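Long-range contact in putative polyketide cyclase (Pseudomonas putida KT2440, PDB 3F7X), which is of unknown function but has a SnoaL-like fold, is a putative polyketide cyclase and probably binds a small molecule in its pocket: residues A[80-85]-A[97-102]. Residues are numbered along the deposited sequence; the frame is centred on the assembly and turned at random. Where two conformers were deposited one is given.
With EDO (1,2-ethanediol), chain I.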
ATOM      1  N   LEU A  80      12.818   4.568   9.075  1.00 10.51           N
ATOM      2  CA  LEU A  80      12.197   3.398   8.490  1.00 11.93           C
ATOM      3  C   LEU A  80      13.100   2.205   8.674  1.00 13.07           C
ATOM      4  O   LEU A  80      14.298   2.307   8.356  1.00 16.88           O
ATOM      5  CB  LEU A  80      11.960   3.597   7.037  1.00 13.95           C
ATOM      6  CG  LEU A  80      11.252   4.845   6.674  1.00 14.65           C
ATOM      7  CD1 LEU A  80      11.000   4.883   5.144  1.00 21.20           C
ATOM      8  CD2 LEU A  80       9.947   5.105   7.449  1.00 15.24           C
ATOM      9  N   ALA A  81      12.563   1.121   9.179  1.00 11.06           N
ATOM     10  CA  ALA A  81      13.279  -0.098   9.478  1.00 11.62           C
ATOM     11  C   ALA A  81      12.735  -1.235   8.647  1.00 10.70           C
ATOM     12  O   ALA A  81      11.627  -1.155   8.105  1.00 10.53           O
ATOM     13  CB  ALA A  81      13.154  -0.418  10.974  1.00 14.71           C
ATOM     14  N   ASP A  82      13.522  -2.283   8.537  1.00 11.19           N
ATOM     15  CA  ASP A  82      13.020  -3.508   7.922  0.50 10.53           C
ATOM     16  C   ASP A  82      12.592  -3.251   6.467  1.00  9.78           C
ATOM     17  O   ASP A  82      11.588  -3.792   6.035  1.00 11.46           O
ATOM     18  CB  ASP A  82      11.823  -4.066   8.726  0.50 12.07           C
ATOM     19  CG  ASP A  82      12.034  -4.051  10.231  0.50 14.29           C
ATOM     20  OD1 ASP A  82      13.077  -4.547  10.713  0.50 15.70           O
ATOM     21  OD2 ASP A  82      11.105  -3.597  10.932  0.50 15.23           O
ATOM     22  N   ILE A  83      13.333  -2.426   5.720  1.00 10.82           N
ATOM     23  CA  ILE A  83      12.926  -2.036   4.391  1.00 10.30           C
ATOM     24  C   ILE A  83      13.171  -3.173   3.415  1.00 10.43           C
ATOM     25  O   ILE A  83      14.299  -3.658   3.275  1.00 13.53           O
ATOM     26  CB  ILE A  83      13.635  -0.764   3.898  1.00 11.16           C
ATOM     27  CG1 ILE A  83      13.539   0.386   4.934  1.00 11.99           C
ATOM     28  CG2 ILE A  83      13.052  -0.352   2.554  1.00 14.84           C
ATOM     29  CD1 ILE A  83      14.460   1.551   4.630  1.00 15.11           C
ATOM     30  N   VAL A  84      12.120  -3.564   2.716  1.00  9.26           N
ATOM     31  CA  VAL A  84      12.174  -4.571   1.658  1.00 10.03           C
ATOM     32  C   VAL A  84      11.761  -3.875   0.362  1.00  9.70           C
ATOM     33  O   VAL A  84      10.654  -3.344   0.275  1.00 11.28           O
ATOM     34  CB  VAL A  84      11.253  -5.756   1.982  1.00 10.72           C
ATOM     35  CG1 VAL A  84      11.237  -6.727   0.787  1.00 12.35           C
ATOM     36  CG2 VAL A  84      11.667  -6.429   3.257  1.00 12.79           C
ATOM     37  N   VAL A  85      12.666  -3.852  -0.588  1.00  9.93           N
ATOM     38  CA  VAL A  85      12.495  -3.179  -1.856  1.00 10.02           C
ATOM     39  C   VAL A  85      12.439  -4.201  -2.957  1.00  9.60           C
ATOM     40  O   VAL A  85      13.274  -5.084  -3.043  1.00 11.72           O
ATOM     41  CB  VAL A  85      13.633  -2.168  -2.132  1.00 11.02           C
ATOM     42  CG1 VAL A  85      13.469  -1.513  -3.506  1.00 11.96           C
ATOM     43  CG2 VAL A  85      13.678  -1.112  -1.021  1.00 11.98           C
ATOM     44  N   GLU A  97       8.166  -2.144   1.386  1.00  8.39           N
ATOM     45  CA  GLU A  97       7.450  -2.316   2.640  1.00  8.10           C
ATOM     46  C   GLU A  97       8.438  -2.139   3.787  1.00  8.23           C
ATOM     47  O   GLU A  97       9.604  -2.503   3.665  1.00  9.47           O
ATOM     48  CB  GLU A  97       6.778  -3.700   2.717  1.00  9.55           C
ATOM     49  CG  GLU A  97       5.665  -3.709   3.715  1.00 11.33           C
ATOM     50  CD  GLU A  97       4.846  -4.981   3.802  1.00  9.49           C
ATOM     51  OE1 GLU A  97       5.394  -6.057   3.476  1.00 10.47           O
ATOM     52  OE2 GLU A  97       3.702  -4.884   4.311  1.00 10.35           O
ATOM     53  N   PHE A  98       7.992  -1.564   4.884  1.00  8.26           N
ATOM     54  CA  PHE A  98       8.864  -1.186   5.972  1.00  8.56           C
ATOM     55  C   PHE A  98       8.057  -0.893   7.223  1.00  8.36           C
ATOM     56  O   PHE A  98       6.820  -0.823   7.209  1.00  9.25           O
ATOM     57  CB  PHE A  98       9.723   0.025   5.560  1.00  8.82           C
ATOM     58  CG  PHE A  98       8.954   1.134   4.916  1.00  8.99           C
ATOM     59  CD1 PHE A  98       8.325   2.095   5.661  1.00  9.64           C
ATOM     60  CD2 PHE A  98       8.841   1.179   3.551  1.00 11.02           C
ATOM     61  CE1 PHE A  98       7.602   3.089   5.055  1.00 10.20           C
ATOM     62  CE2 PHE A  98       8.096   2.165   2.945  1.00 11.18           C
ATOM     63  CZ  PHE A  98       7.476   3.116   3.686  1.00 10.46           C
ATOM     64  N   THR A  99       8.786  -0.691   8.309  1.00  8.72           N
ATOM     65  CA  THR A  99       8.206  -0.307   9.596  1.00  9.59           C
ATOM     66  C   THR A  99       8.628   1.120   9.899  1.00  9.40           C
ATOM     67  O   THR A  99       9.820   1.440   9.940  1.00 10.39           O
ATOM     68  CB  THR A  99       8.662  -1.217  10.737  1.00 10.89           C
ATOM     69  OG1 THR A  99       8.323  -2.552  10.404  1.00 15.13           O
ATOM     70  CG2 THR A  99       7.966  -0.814  12.038  1.00 13.38           C
ATOM     71  N   VAL A 100       7.647   1.982  10.098  1.00  8.75           N
ATOM     72  CA  VAL A 100       7.872   3.367  10.489  1.00  9.48           C
ATOM     73  C   VAL A 100       8.030   3.471  12.002  1.00  9.20           C
ATOM     74  O   VAL A 100       7.158   3.058  12.738  1.00 10.68           O
ATOM     75  CB  VAL A 100       6.716   4.270  10.043  1.00  9.72           C
ATOM     76  CG1 VAL A 100       6.983   5.711  10.465  1.00 11.26           C
ATOM     77  CG2 VAL A 100       6.477   4.168   8.532  1.00 12.03           C
ATOM     78  N   HIS A 101       9.162   4.020  12.425  1.00  9.34           N
ATOM     79  CA  HIS A 101       9.409   4.410  13.808  1.00  9.55           C
ATOM     80  C   HIS A 101       9.427   5.928  13.843  1.00 11.01           C
ATOM     81  O   HIS A 101      10.301   6.542  13.263  1.00 12.79           O
ATOM     82  CB  HIS A 101      10.755   3.888  14.309  1.00 11.11           C
ATOM     83  CG  HIS A 101      10.817   2.408  14.378  1.00 11.29           C
ATOM     84  ND1 HIS A 101      10.585   1.711  15.542  1.00 13.21           N
ATOM     85  CD2 HIS A 101      10.989   1.485  13.408  1.00 12.35           C
ATOM     86  CE1 HIS A 101      10.659   0.414  15.286  1.00 12.94           C
ATOM     87  NE2 HIS A 101      10.908   0.253  14.001  1.00 12.25           N
ATOM     88  N   GLY A 102       8.467   6.538  14.510  1.00 10.25           N
ATOM     89  CA  GLY A 102       8.330   7.990  14.440  1.00 10.24           C
ATOM     90  C   GLY A 102       8.120   8.646  15.775  1.00 10.72           C
ATOM     91  O   GLY A 102       7.764   8.007  16.778  1.00 10.91           O
TER
HETATM   92  C1  EDO I 140       6.123  -5.569   7.435  1.00 34.68           C
HETATM   93  O1  EDO I 140       7.061  -6.467   8.060  1.00 42.20           O
HETATM   94  C2  EDO I 140       6.367  -4.156   7.933  1.00 27.28           C
HETATM   95  O2  EDO I 140       7.789  -3.957   8.019  1.00 22.16           O
HETATM   96  O   HOH W   1      11.281  -2.377  13.282  1.00 19.24           O
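Ala-81 and Thr-99 form a hydrogen-bonded pair in an antiparallel beta hairpin, made by strands 76-87 and 93-104 at one border of the sheet in the SnoaL-like fold. Ala-81 N donates to Thr-99 O at 2.9 Å, and the bond is returned. Val-84 and Glu-97 make a second such pair. Between the pairs lies a beta bulge, in which Asp-82 and Ile-83 stand opposite Phe-98, with the corner at Asp-82 (phi 61°). CG of Leu-80 is anti to the carbonyl carbon (chi1 -51°), and with the extended chi2 this carries CD1 over one face of the Phe-98 ring, offset toward its rim, 4.0 Å from the centroid in a CH-pi contact. Leu-80 CD2 lies 3.8 Å from Val-100 CG2. Replacing Leu-80 by an alanine removes both methyls and would probably open a gap beside the Phe-98 ring and Val-100. Tyr-30 of helix 22-35 also meets Phe-98, and an unidentified ligand lies near that ring. On the face that carries Ala-81, Thr-99 and Glu-97, Thr-99 OG1 is 3.0 Å from Asp-82 OD2 and 2.8 Å from O2 of an ethanediol, probably from the crystallisation liquor. A water joins the same OD2 to His-101 NE2. The hairpin thus has an apolar face toward the helix and a mixed face, whose Glu-97 carboxylate is salt-bridged to Arg-93 and Arg-136 of the second subunit.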